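Local coordinates for protein CheA (Treponema denticola, PDB 6Y1Y) that probably relays chemoreceptor signals to the flagellar motors as an autophosphorylating histidine kinase, of which this chain is the coiled-coil dimerization domain, at residues Ser108-Leu111 with Gly112-Ser115; Ser26-Gln29 with Ser30-Glu33; Tyr38-Phe41 with Gln42-Thr46; Thr46-Lys49 with Asp50-Arg54. All coordinates share one frame; numbering follows the deposited sequence.

Contact 1. Residues Ser108-Leu111 with Gly112-Ser115; sequences SQNL and GRIS
Asn110 lies alongside Arg113, one turn further along helix 93-125, and its amide oxygen OD1 accepts a hydrogen bond from Arg113 NH2 at 3.1 Å. OD1 sits at the guanidinium edge, in that group's plane; the two planes are 48° apart, and NH2 approaches OD1 tilted from the amide plane. NE adds a weak bond to the same oxygen. The arginine's charge is met mainly elsewhere, by Glu117 and by Glu19 of helix 7-67. The nitrogen side of the amide serves another neighbour: ND2 passes 3.4 Å from Ile114 CD1 and bonds to Thr23 OG1 on helix 7-67. Asparagine, carrying both donor and acceptor, suits this seam.

Leu111 CG lies opposite its backbone N (chi1 179°), which carries the branches off the next turn to pack on Thr23 and on Leu27 of the second subunit; its CB still touches Gly112 N at 3.2 Å. Gly112 N bonds to Ser108 O at 3.0 Å, and its carbonyl oxygen accepts Ser115 OG at 2.9 Å, satisfying a buried hydroxyl within its own helix. Asn110 and Ile114 face helix 7-67 and Leu111 reaches both that helix and the second subunit, as expected in a hairpin of long helices that pairs with its twin in CheA dimers.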
ATOM      1  N   SER B 108      -9.692   8.646  -6.345  1.00 13.10           N
ATOM      2  CA  SER B 108      -8.831   9.598  -7.043  1.00 11.38           C
ATOM      3  C   SER B 108      -9.398   9.961  -8.405  1.00 13.90           C
ATOM      4  O   SER B 108      -9.390  11.134  -8.800  1.00 13.58           O
ATOM      5  CB  SER B 108      -7.426   9.014  -7.188  1.00 12.16           C
ATOM      6  OG  SER B 108      -6.542   9.943  -7.792  1.00 15.91           O
ATOM      7  N   GLN B 109      -9.907   8.970  -9.142  1.00 12.54           N
ATOM      8  CA  GLN B 109     -10.486   9.300 -10.439  1.00 14.53           C
ATOM      9  C   GLN B 109     -11.720  10.173 -10.275  1.00 14.48           C
ATOM     10  O   GLN B 109     -11.942  11.103 -11.062  1.00 15.20           O
ATOM     11  CB  GLN B 109     -10.838   8.034 -11.208  1.00 14.27           C
ATOM     12  CG  GLN B 109     -11.356   8.349 -12.594  1.00 15.76           C
ATOM     13  CD  GLN B 109     -11.522   7.120 -13.453  1.00 14.01           C
ATOM     14  OE1 GLN B 109     -10.549   6.595 -14.002  1.00 19.42           O
ATOM     15  NE2 GLN B 109     -12.751   6.670 -13.595  1.00 14.91           N
ATOM     16  N   ASN B 110     -12.533   9.890  -9.259  1.00 11.97           N
ATOM     17  CA  ASN B 110     -13.698  10.722  -9.003  1.00 14.88           C
ATOM     18  C   ASN B 110     -13.283  12.147  -8.682  1.00 15.32           C
ATOM     19  O   ASN B 110     -13.904  13.107  -9.156  1.00 15.46           O
ATOM     20  CB  ASN B 110     -14.527  10.130  -7.864  1.00 14.34           C
ATOM     21  CG  ASN B 110     -15.954  10.641  -7.859  1.00 24.29           C
ATOM     22  OD1 ASN B 110     -16.612  10.688  -8.899  1.00 26.29           O
ATOM     23  ND2 ASN B 110     -16.429  11.046  -6.693  1.00 22.34           N
ATOM     24  N   LEU B 111     -12.201  12.306  -7.914  1.00 13.03           N
ATOM     25  CA  LEU B 111     -11.719  13.645  -7.597  1.00 14.64           C
ATOM     26  C   LEU B 111     -11.298  14.384  -8.855  1.00 17.20           C
ATOM     27  O   LEU B 111     -11.561  15.584  -8.990  1.00 15.59           O
ATOM     28  CB  LEU B 111     -10.560  13.566  -6.607  1.00 12.98           C
ATOM     29  CG  LEU B 111      -9.970  14.927  -6.230  1.00 15.56           C
ATOM     30  CD1 LEU B 111     -11.010  15.781  -5.546  1.00 13.54           C
ATOM     31  CD2 LEU B 111      -8.760  14.747  -5.344  1.00 17.22           C
ATOM     32  N   GLY B 112     -10.652  13.684  -9.792  1.00 16.19           N
ATOM     33  CA  GLY B 112     -10.304  14.319 -11.055  1.00 19.13           C
ATOM     34  C   GLY B 112     -11.520  14.820 -11.806  1.00 21.05           C
ATOM     35  O   GLY B 112     -11.521  15.936 -12.333  1.00 22.25           O
ATOM     36  N   ARG B 113     -12.590  14.024 -11.835  1.00 18.57           N
ATOM     37  CA  ARG B 113     -13.808  14.460 -12.511  1.00 19.80           C
ATOM     38  C   ARG B 113     -14.418  15.664 -11.806  1.00 22.90           C
ATOM     39  O   ARG B 113     -14.800  16.648 -12.452  1.00 20.47           O
ATOM     40  CB  ARG B 113     -14.817  13.313 -12.589  1.00 23.55           C
ATOM     41  CG  ARG B 113     -16.107  13.710 -13.300  1.00 26.19           C
ATOM     42  CD  ARG B 113     -17.225  12.699 -13.094  1.00 37.79           C
ATOM     43  NE  ARG B 113     -17.533  12.481 -11.683  1.00 33.68           N
ATOM     44  CZ  ARG B 113     -18.237  13.320 -10.927  1.00 34.74           C
ATOM     45  NH1 ARG B 113     -18.714  14.450 -11.440  1.00 38.25           N
ATOM     46  NH2 ARG B 113     -18.469  13.028  -9.653  1.00 29.18           N
ATOM     47  N   ILE B 114     -14.501  15.610 -10.477  1.00 18.38           N
ATOM     48  CA  ILE B 114     -15.081  16.717  -9.724  1.00 18.59           C
ATOM     49  C   ILE B 114     -14.253  17.980  -9.917  1.00 20.79           C
ATOM     50  O   ILE B 114     -14.799  19.076 -10.107  1.00 19.94           O
ATOM     51  CB  ILE B 114     -15.214  16.338  -8.238  1.00 16.49           C
ATOM     52  CG1 ILE B 114     -16.202  15.186  -8.072  1.00 19.59           C
ATOM     53  CG2 ILE B 114     -15.672  17.539  -7.422  1.00 20.15           C
ATOM     54  CD1 ILE B 114     -15.996  14.432  -6.785  1.00 21.34           C
ATOM     55  N   SER B 115     -12.923  17.849  -9.894  1.00 18.85           N
ATOM     56  CA  SER B 115     -12.063  19.021 -10.018  1.00 19.97           C
ATOM     57  C   SER B 115     -12.234  19.693 -11.376  1.00 22.95           C
ATOM     58  O   SER B 115     -12.201  20.925 -11.470  1.00 22.80           O
ATOM     59  CB  SER B 115     -10.601  18.633  -9.796  1.00 19.47           C
ATOM     60  OG  SER B 115     -10.068  17.984 -10.934  1.00 27.55           O
TER

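Contact 2. Residues Ser26-Gln29 with Ser30-Glu33; sequences SLNQ and STIE
Thr31 and Ile32 both bond to the backbone oxygen of Asn28, within the long first helix of the antiparallel helical hairpin that dimerizes CheA. Ile32 N supplies the ordinary helical bond at 3.1 Å. Thr31 OG1 adds a second, 2.6 Å from Asn28 O, and lies in the carbonyl plane on a lone pair. With chi1 at 71°, the threonine hydroxyl stands between its own backbone N and carbonyl carbon, which sets OG1 against the carbonyl oxygen of Asn28, three residues back. Threonine fits well here: the hydroxyl is satisfied inside the helix, and the buried residue can pack against Phe104 of the second subunit.

Ser30 is served differently. Its backbone N donates to Ser26 O at 3.0 Å, while a water donates to Ser30 OG at 2.8 Å. The same water gives a weak bond to Ser26 O, bridging hydroxyl and carbonyl one turn apart. A small serine fits where Phe104 of the second subunit also presses close. Ser26 OG has its partner outside this turn, in Ser107 OG on helix 93-125, a hydroxyl-to-hydroxyl link between the two helices of the hairpin.

Further round, Thr31 N is bonded to Leu27 O at 3.0 Å, and Gln29 O accepts Glu33 N at 2.8 Å, completing the regular bonding of the turn. The Gln29 side chain, bent at its second torsion (chi2 -54°), runs beside Ile32 and points the same way. Its oxygen brushes aliphatic carbon: Ile32 CD1 lies 3.5 Å from Gln29 OE1, and 3.7 Å from Asn28 ND2.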
ATOM      1  N   SER B  26     -13.442   9.830   1.870  1.00 12.99           N
ATOM      2  CA  SER B  26     -13.087   8.487   1.430  1.00 13.26           C
ATOM      3  C   SER B  26     -11.579   8.356   1.261  1.00 14.24           C
ATOM      4  O   SER B  26     -10.987   7.344   1.650  1.00 13.52           O
ATOM      5  CB  SER B  26     -13.811   8.174   0.123  1.00 15.20           C
ATOM      6  OG  SER B  26     -13.362   6.962  -0.462  1.00 18.23           O
ATOM      7  N   LEU B  27     -10.932   9.401   0.745  1.00 12.40           N
ATOM      8  CA  LEU B  27      -9.480   9.386   0.605  1.00 12.51           C
ATOM      9  C   LEU B  27      -8.811   9.327   1.966  1.00 13.11           C
ATOM     10  O   LEU B  27      -7.795   8.647   2.132  1.00 11.94           O
ATOM     11  CB  LEU B  27      -9.011  10.618  -0.176  1.00 11.52           C
ATOM     12  CG  LEU B  27      -9.357  10.568  -1.662  1.00 10.70           C
ATOM     13  CD1 LEU B  27      -9.260  11.941  -2.295  1.00 13.63           C
ATOM     14  CD2 LEU B  27      -8.451   9.582  -2.400  1.00 14.14           C
ATOM     15  N   ASN B  28      -9.367  10.029   2.959  1.00 13.45           N
ATOM     16  CA  ASN B  28      -8.826   9.931   4.309  1.00 13.47           C
ATOM     17  C   ASN B  28      -8.878   8.494   4.821  1.00 14.49           C
ATOM     18  O   ASN B  28      -7.905   8.002   5.399  1.00 14.28           O
ATOM     19  CB  ASN B  28      -9.584  10.867   5.254  1.00 13.86           C
ATOM     20  CG  ASN B  28      -9.069  10.799   6.677  1.00 15.17           C
ATOM     21  OD1 ASN B  28      -7.902  11.122   6.958  1.00 16.32           O
ATOM     22  ND2 ASN B  28      -9.931  10.360   7.588  1.00 17.75           N
ATOM     23  N   GLN B  29      -9.997   7.798   4.601  1.00 12.57           N
ATOM     24  CA  GLN B  29     -10.078   6.404   5.021  1.00 13.30           C
ATOM     25  C   GLN B  29      -9.052   5.551   4.289  1.00 15.42           C
ATOM     26  O   GLN B  29      -8.507   4.606   4.873  1.00 13.69           O
ATOM     27  CB  GLN B  29     -11.493   5.879   4.817  1.00 16.91           C
ATOM     28  CG  GLN B  29     -12.480   6.447   5.847  1.00 20.51           C
ATOM     29  CD  GLN B  29     -12.026   6.221   7.290  1.00 22.01           C
ATOM     30  OE1 GLN B  29     -11.865   7.166   8.060  1.00 25.19           O
ATOM     31  NE2 GLN B  29     -11.814   4.964   7.653  1.00 23.98           N
ATOM     32  N   SER B  30      -8.752   5.890   3.030  1.00 10.71           N
ATOM     33  CA  SER B  30      -7.733   5.132   2.303  1.00 10.16           C
ATOM     34  C   SER B  30      -6.350   5.375   2.885  1.00 11.16           C
ATOM     35  O   SER B  30      -5.532   4.455   2.925  1.00 10.19           O
ATOM     36  CB  SER B  30      -7.735   5.508   0.823  1.00 10.91           C
ATOM     37  OG  SER B  30      -8.749   4.822   0.106  1.00 13.00           O
ATOM     38  N   THR B  31      -6.064   6.591   3.375  1.00 12.22           N
ATOM     39  CA  THR B  31      -4.770   6.785   4.033  1.00 13.44           C
ATOM     40  C   THR B  31      -4.671   5.915   5.281  1.00 13.72           C
ATOM     41  O   THR B  31      -3.598   5.381   5.585  1.00 12.94           O
ATOM     42  CB  THR B  31      -4.519   8.254   4.399  1.00 12.43           C
ATOM     43  OG1 THR B  31      -5.380   8.638   5.479  1.00 14.04           O
ATOM     44  CG2 THR B  31      -4.726   9.174   3.195  1.00 14.47           C
ATOM     45  N   ILE B  32      -5.777   5.770   6.015  1.00 13.58           N
ATOM     46  CA  ILE B  32      -5.786   4.936   7.215  1.00 13.63           C
ATOM     47  C   ILE B  32      -5.638   3.473   6.836  1.00 14.30           C
ATOM     48  O   ILE B  32      -4.926   2.708   7.503  1.00 14.05           O
ATOM     49  CB  ILE B  32      -7.068   5.196   8.024  1.00 13.60           C
ATOM     50  CG1 ILE B  32      -7.032   6.615   8.596  1.00 18.45           C
ATOM     51  CG2 ILE B  32      -7.214   4.160   9.125  1.00 17.08           C
ATOM     52  CD1 ILE B  32      -8.405   7.226   8.774  1.00 17.89           C
ATOM     53  N   GLU B  33      -6.294   3.066   5.750  1.00 12.49           N
ATOM     54  CA  GLU B  33      -6.177   1.688   5.282  1.00 13.73           C
ATOM     55  C   GLU B  33      -4.731   1.342   4.950  1.00 15.04           C
ATOM     56  O   GLU B  33      -4.230   0.276   5.342  1.00 12.31           O
ATOM     57  CB  GLU B  33      -7.082   1.489   4.066  1.00 12.78           C
ATOM     58  CG  GLU B  33      -7.158   0.076   3.559  1.00 17.14           C
ATOM     59  CD  GLU B  33      -8.334  -0.155   2.629  1.00 22.54           C
ATOM     60  OE1 GLU B  33      -8.888   0.828   2.087  1.00 16.98           O
ATOM     61  OE2 GLU B  33      -8.704  -1.334   2.436  1.00 29.18           O
TER
HETATM   62  O   HOH W   1     -10.705   6.181  -1.327  1.00 18.09           O

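Contact 3. Residues Tyr38-Phe41 with Gln42-Thr46; sequences YDKF and QNSST
Gln42 crosses the Tyr38 ring, one turn before it on the long first helix of the dimerization hairpin. The contact is a CH-pi one: Gln42 CG stands 3.9 Å from the centroid of the Tyr38 ring, over the face and somewhat toward its rim. The glutamine chain folds back at chi2 (-70°), which carries NE2 toward the tyrosine hydroxyl and puts OE1 3.7 Å from Phe41 CD2, the amide nearly coplanar with the phenyl ring. A flexible methylene stem ending in a flat amide thus fits between two aromatics.

Asn43 follows on the exposed side, where a water donates to Asp39 O at 3.1 Å and weakly to Asn43 OD1. At Ser44 the Lys40 chain, bent at chi2, brings NZ within a weak hydrogen bond of Ser44 OG.

Ser45 lies over a face of the buried Phe41 ring, its CB 4.2 Å from the ring centroid in a second CH-pi contact. A small residue suits this place, since Phe41 also meets Phe90 of its own chain and, across the dimer, Phe90 and Phe93 of the second subunit. Last comes Thr46, whose backbone N donates to Gln42 O at 3.1 Å.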
ATOM      1  N   TYR B  38       0.652  -0.959   6.245  1.00 10.64           N
ATOM      2  CA  TYR B  38       2.066  -0.826   6.578  1.00  9.38           C
ATOM      3  C   TYR B  38       2.368  -1.503   7.912  1.00 10.78           C
ATOM      4  O   TYR B  38       3.324  -2.282   8.026  1.00 10.78           O
ATOM      5  CB  TYR B  38       2.466   0.660   6.616  1.00  9.37           C
ATOM      6  CG  TYR B  38       3.854   0.899   7.173  1.00 13.11           C
ATOM      7  CD1 TYR B  38       4.988   0.661   6.405  1.00 11.64           C
ATOM      8  CD2 TYR B  38       4.033   1.336   8.480  1.00 13.05           C
ATOM      9  CE1 TYR B  38       6.261   0.859   6.927  1.00 12.50           C
ATOM     10  CE2 TYR B  38       5.299   1.533   9.005  1.00 14.07           C
ATOM     11  CZ  TYR B  38       6.408   1.303   8.223  1.00 11.42           C
ATOM     12  OH  TYR B  38       7.668   1.494   8.760  1.00 16.50           O
ATOM     13  N   ASP B  39       1.552  -1.219   8.934  1.00 12.53           N
ATOM     14  CA  ASP B  39       1.764  -1.824  10.243  1.00 10.88           C
ATOM     15  C   ASP B  39       1.661  -3.339  10.170  1.00 11.17           C
ATOM     16  O   ASP B  39       2.414  -4.052  10.844  1.00 12.27           O
ATOM     17  CB  ASP B  39       0.750  -1.282  11.252  1.00 13.42           C
ATOM     18  CG  ASP B  39       1.030   0.139  11.644  1.00 20.53           C
ATOM     19  OD1 ASP B  39       2.157   0.621  11.405  1.00 18.77           O
ATOM     20  OD2 ASP B  39       0.108   0.771  12.192  1.00 22.92           O
ATOM     21  N   LYS B  40       0.692  -3.842   9.399  1.00 11.45           N
ATOM     22  CA  LYS B  40       0.502  -5.281   9.265  1.00  8.91           C
ATOM     23  C   LYS B  40       1.697  -5.906   8.565  1.00  9.02           C
ATOM     24  O   LYS B  40       2.186  -6.964   8.983  1.00 11.01           O
ATOM     25  CB  LYS B  40      -0.788  -5.558   8.496  1.00 11.33           C
ATOM     26  CG  LYS B  40      -0.961  -6.980   8.035  1.00 15.05           C
ATOM     27  CD  LYS B  40      -1.314  -7.885   9.174  1.00 18.97           C
ATOM     28  CE  LYS B  40      -1.356  -9.316   8.697  1.00 16.27           C
ATOM     29  NZ  LYS B  40      -1.362 -10.229   9.852  1.00 13.70           N
ATOM     30  N   PHE B  41       2.207  -5.246   7.526  1.00  8.90           N
ATOM     31  CA  PHE B  41       3.402  -5.756   6.873  1.00  7.90           C
ATOM     32  C   PHE B  41       4.577  -5.811   7.846  1.00 10.32           C
ATOM     33  O   PHE B  41       5.328  -6.794   7.870  1.00 10.68           O
ATOM     34  CB  PHE B  41       3.777  -4.924   5.648  1.00  8.61           C
ATOM     35  CG  PHE B  41       5.042  -5.412   5.016  1.00  8.69           C
ATOM     36  CD1 PHE B  41       5.000  -6.449   4.095  1.00  7.68           C
ATOM     37  CD2 PHE B  41       6.277  -4.916   5.421  1.00  9.02           C
ATOM     38  CE1 PHE B  41       6.165  -6.949   3.544  1.00  8.60           C
ATOM     39  CE2 PHE B  41       7.448  -5.415   4.880  1.00 10.78           C
ATOM     40  CZ  PHE B  41       7.391  -6.436   3.936  1.00 10.22           C
ATOM     41  N   GLN B  42       4.775  -4.749   8.629  1.00 10.60           N
ATOM     42  CA  GLN B  42       5.891  -4.722   9.568  1.00 11.19           C
ATOM     43  C   GLN B  42       5.788  -5.855  10.578  1.00 10.38           C
ATOM     44  O   GLN B  42       6.767  -6.571  10.838  1.00 11.64           O
ATOM     45  CB  GLN B  42       5.940  -3.369  10.271  1.00 13.59           C
ATOM     46  CG  GLN B  42       6.320  -2.252   9.338  1.00 17.76           C
ATOM     47  CD  GLN B  42       7.767  -2.339   8.923  1.00 23.91           C
ATOM     48  OE1 GLN B  42       8.145  -3.169   8.087  1.00 23.66           O
ATOM     49  NE2 GLN B  42       8.597  -1.487   9.519  1.00 24.85           N
ATOM     50  N   ASN B  43       4.597  -6.064  11.132  1.00 10.70           N
ATOM     51  CA  ASN B  43       4.450  -7.120  12.126  1.00 11.10           C
ATOM     52  C   ASN B  43       4.658  -8.489  11.495  1.00  8.28           C
ATOM     53  O   ASN B  43       5.400  -9.326  12.024  1.00  9.76           O
ATOM     54  CB  ASN B  43       3.077  -7.035  12.783  1.00 12.90           C
ATOM     55  CG  ASN B  43       2.946  -5.849  13.716  1.00 19.42           C
ATOM     56  OD1 ASN B  43       3.941  -5.344  14.243  1.00 22.41           O
ATOM     57  ND2 ASN B  43       1.715  -5.387  13.919  1.00 19.63           N
ATOM     58  N   SER B  44       4.027  -8.732  10.345  1.00  9.19           N
ATOM     59  CA  SER B  44       4.157 -10.034   9.701  1.00  6.48           C
ATOM     60  C   SER B  44       5.556 -10.268   9.139  1.00  8.82           C
ATOM     61  O   SER B  44       6.017 -11.420   9.121  1.00  8.81           O
ATOM     62  CB  SER B  44       3.103 -10.191   8.611  1.00  9.54           C
ATOM     63  OG  SER B  44       1.828 -10.400   9.202  1.00 11.83           O
ATOM     64  N   SER B  45       6.240  -9.207   8.688  1.00 10.01           N
ATOM     65  CA  SER B  45       7.617  -9.333   8.199  1.00  9.15           C
ATOM     66  C   SER B  45       8.557  -9.760   9.319  1.00 10.46           C
ATOM     67  O   SER B  45       9.501 -10.529   9.093  1.00  9.97           O
ATOM     68  CB  SER B  45       8.075  -8.002   7.592  1.00 13.13           C
ATOM     69  OG  SER B  45       9.439  -8.053   7.179  1.00 20.13           O
ATOM     70  N   THR B  46       8.353  -9.226  10.523  1.00  9.52           N
ATOM     71  CA  THR B  46       9.139  -9.673  11.669  1.00  9.88           C
ATOM     72  C   THR B  46       8.955 -11.171  11.905  1.00  8.76           C
ATOM     73  O   THR B  46       9.927 -11.902  12.142  1.00  9.54           O
ATOM     74  CB  THR B  46       8.734  -8.869  12.907  1.00 13.74           C
ATOM     75  OG1 THR B  46       8.932  -7.470  12.653  1.00 13.89           O
ATOM     76  CG2 THR B  46       9.575  -9.284  14.111  1.00 16.51           C
TER
HETATM   77  O   HOH W   2       3.934  -2.620  13.092  1.00 29.65           O

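Contact 4. Residues Thr46-Lys49 with Asp50-Arg54; sequences TIYK and DKTRR
Arg53 folds back over Lys49, laying its guanidinium on the carbonyl group to which its own backbone N is bonded. Followed outward, CB and then CG graze Lys49 O, CG at 3.4 Å. CD draws off, but the bend at chi3 (-58°) brings the flat end round again. The guanidinium therefore meets Lys49 O with its face: CZ is 3.6 Å from that oxygen, which lies over the centre of the group. Of the two terminal nitrogens, NH1 packs 3.6 Å from Lys49 CB. NH2 donates in plane to a water at 2.9 Å, and this water in turn donates to Thr46 O.

On the buried side, Thr52 OG1 hangs over the centre of the Tyr48 ring, 3.6 Å above its plane. This hydroxyl gives its proton to Tyr48 O at 2.9 Å, while Thr52 N reaches the same oxygen from the opposite face of the carbonyl. A second water donates to both Thr52 OG1 and Tyr48 OH, and the phenol is also hydrogen-bonded to Leu86 O of the second subunit. The Tyr48 ring meets Tyr48 of that subunit edge to face, so an aromatic with a polar end suits the interface.

Asp50 OD2 makes a salt bridge with Arg54 NH1 at 2.9 Å, and Arg54 NE pairs with Glu82 on helix 72-87. Asp50 and Glu82 probably offset the charge of Arg54, while the carbonyl oxygen under Arg53 should attract its guanidinium mildly.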
ATOM      1  N   THR B  46       8.353  -9.226  10.523  1.00  9.52           N
ATOM      2  CA  THR B  46       9.139  -9.673  11.669  1.00  9.88           C
ATOM      3  C   THR B  46       8.955 -11.171  11.905  1.00  8.76           C
ATOM      4  O   THR B  46       9.927 -11.902  12.142  1.00  9.54           O
ATOM      5  CB  THR B  46       8.734  -8.869  12.907  1.00 13.74           C
ATOM      6  OG1 THR B  46       8.932  -7.470  12.653  1.00 13.89           O
ATOM      7  CG2 THR B  46       9.575  -9.284  14.111  1.00 16.51           C
ATOM      8  N   ILE B  47       7.712 -11.650  11.833  1.00 10.49           N
ATOM      9  CA  ILE B  47       7.447 -13.076  11.993  1.00  7.99           C
ATOM     10  C   ILE B  47       8.033 -13.855  10.822  1.00  8.65           C
ATOM     11  O   ILE B  47       8.616 -14.940  11.002  1.00  9.51           O
ATOM     12  CB  ILE B  47       5.935 -13.324  12.158  1.00  6.47           C
ATOM     13  CG1 ILE B  47       5.360 -12.490  13.313  1.00 10.34           C
ATOM     14  CG2 ILE B  47       5.662 -14.797  12.417  1.00 10.89           C
ATOM     15  CD1 ILE B  47       6.124 -12.640  14.608  1.00 13.02           C
ATOM     16  N   TYR B  48       7.918 -13.302   9.609  1.00  9.12           N
ATOM     17  CA  TYR B  48       8.467 -13.978   8.438  1.00  8.55           C
ATOM     18  C   TYR B  48       9.962 -14.209   8.591  1.00  9.09           C
ATOM     19  O   TYR B  48      10.459 -15.304   8.296  1.00  8.15           O
ATOM     20  CB  TYR B  48       8.189 -13.130   7.182  1.00  6.68           C
ATOM     21  CG  TYR B  48       8.970 -13.545   5.940  1.00  7.24           C
ATOM     22  CD1 TYR B  48       8.490 -14.539   5.111  1.00  9.26           C
ATOM     23  CD2 TYR B  48      10.181 -12.934   5.610  1.00  9.97           C
ATOM     24  CE1 TYR B  48       9.201 -14.943   3.985  1.00  8.98           C
ATOM     25  CE2 TYR B  48      10.906 -13.332   4.473  1.00  7.11           C
ATOM     26  CZ  TYR B  48      10.397 -14.334   3.679  1.00  8.47           C
ATOM     27  OH  TYR B  48      11.089 -14.743   2.561  1.00  8.16           O
ATOM     28  N   LYS B  49      10.697 -13.205   9.085  1.00  8.05           N
ATOM     29  CA  LYS B  49      12.136 -13.364   9.235  1.00  9.58           C
ATOM     30  C   LYS B  49      12.462 -14.353  10.350  1.00  7.25           C
ATOM     31  O   LYS B  49      13.401 -15.142  10.225  1.00  9.92           O
ATOM     32  CB  LYS B  49      12.788 -12.004   9.483  1.00  9.13           C
ATOM     33  CG  LYS B  49      12.793 -11.111   8.246  1.00 11.05           C
ATOM     34  CD  LYS B  49      13.473  -9.777   8.526  1.00 14.72           C
ATOM     35  CE  LYS B  49      13.081  -8.772   7.463  1.00 17.32           C
ATOM     36  NZ  LYS B  49      13.631  -7.415   7.733  1.00 28.78           N
ATOM     37  N   ASP B  50      11.682 -14.342  11.438  1.00  8.34           N
ATOM     38  CA  ASP B  50      11.899 -15.315  12.512  1.00  9.98           C
ATOM     39  C   ASP B  50      11.705 -16.737  11.996  1.00  8.00           C
ATOM     40  O   ASP B  50      12.525 -17.628  12.263  1.00  9.10           O
ATOM     41  CB  ASP B  50      10.943 -15.036  13.675  1.00 11.11           C
ATOM     42  CG  ASP B  50      11.084 -16.044  14.807  1.00 10.81           C
ATOM     43  OD1 ASP B  50      12.174 -16.096  15.413  1.00 14.18           O
ATOM     44  OD2 ASP B  50      10.109 -16.788  15.090  1.00 13.45           O
ATOM     45  N   LYS B  51      10.635 -16.960  11.237  1.00  8.05           N
ATOM     46  CA  LYS B  51      10.363 -18.297  10.717  1.00  9.11           C
ATOM     47  C   LYS B  51      11.407 -18.713   9.689  1.00  8.79           C
ATOM     48  O   LYS B  51      11.846 -19.870   9.672  1.00 10.19           O
ATOM     49  CB  LYS B  51       8.970 -18.332  10.095  1.00  8.84           C
ATOM     50  CG  LYS B  51       7.824 -18.157  11.087  1.00 10.58           C
ATOM     51  CD  LYS B  51       6.490 -18.484  10.424  1.00 11.94           C
ATOM     52  CE  LYS B  51       5.307 -18.236  11.338  1.00 11.49           C
ATOM     53  NZ  LYS B  51       5.323 -19.134  12.517  1.00 11.99           N
ATOM     54  N   THR B  52      11.826 -17.782   8.827  1.00  7.75           N
ATOM     55  CA  THR B  52      12.811 -18.126   7.802  1.00  8.83           C
ATOM     56  C   THR B  52      14.154 -18.464   8.428  1.00  9.66           C
ATOM     57  O   THR B  52      14.763 -19.481   8.077  1.00  8.89           O
ATOM     58  CB  THR B  52      12.957 -16.967   6.819  1.00  7.96           C
ATOM     59  OG1 THR B  52      11.724 -16.748   6.137  1.00  8.93           O
ATOM     60  CG2 THR B  52      14.052 -17.259   5.791  1.00  8.66           C
ATOM     61  N   ARG B  53      14.596 -17.667   9.409  1.00  9.61           N
ATOM     62  CA  ARG B  53      15.816 -18.000  10.137  1.00 11.01           C
ATOM     63  C   ARG B  53      15.706 -19.369  10.794  1.00 10.57           C
ATOM     64  O   ARG B  53      16.649 -20.170  10.741  1.00 10.73           O
ATOM     65  CB  ARG B  53      16.119 -16.927  11.183  1.00 11.26           C
ATOM     66  CG  ARG B  53      16.782 -15.674  10.623  1.00 15.93           C
ATOM     67  CD  ARG B  53      17.284 -14.764  11.749  1.00 20.11           C
ATOM     68  NE  ARG B  53      16.203 -14.360  12.647  1.00 27.06           N
ATOM     69  CZ  ARG B  53      15.498 -13.239  12.520  1.00 23.49           C
ATOM     70  NH1 ARG B  53      15.760 -12.393  11.531  1.00 31.06           N
ATOM     71  NH2 ARG B  53      14.529 -12.965  13.386  1.00 18.57           N
ATOM     72  N   ARG B  54      14.552 -19.671  11.392  1.00 10.06           N
ATOM     73  CA  ARG B  54      14.397 -20.960  12.063  1.00  9.76           C
ATOM     74  C   ARG B  54      14.448 -22.119  11.070  1.00 10.44           C
ATOM     75  O   ARG B  54      15.095 -23.141  11.334  1.00 11.38           O
ATOM     76  CB  ARG B  54      13.086 -20.968  12.850  1.00 10.43           C
ATOM     77  CG  ARG B  54      12.737 -22.313  13.459  1.00 11.15           C
ATOM     78  CD  ARG B  54      11.766 -22.142  14.620  1.00 11.24           C
ATOM     79  NE  ARG B  54      10.484 -21.573  14.212  1.00 11.20           N
ATOM     80  CZ  ARG B  54      10.078 -20.351  14.525  1.00 11.59           C
ATOM     81  NH1 ARG B  54      10.854 -19.554  15.255  1.00 13.35           N
ATOM     82  NH2 ARG B  54       8.888 -19.920  14.117  1.00 14.72           N
TER
HETATM   83  O   HOH W   3      12.280 -11.172  13.506  1.00 16.36           O
HETATM   84  O   HOH W   4      11.284 -17.592   3.354  1.00 17.81           O

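Contacts 2, 3 and 4 follow one another along helix 7-67, whereas contact 1 lies on helix 93-125 beside the first of them. Contacts 1 and 2, centres about 16 Å apart, touch within the chain: Leu111 CD2 lies 4.2 Å from Leu27 CD1, so the two helices of the hairpin meet here. Contact 3 is about 19 Å from contact 2, centre to centre, and contact 4 another 12 Å from contact 3, with Thr46 shared between them. The centres of contacts 1 and 4 are about 42 Å apart, on opposite sides of the chain's centre. All four touch the second subunit, and so lie along the dimer interface.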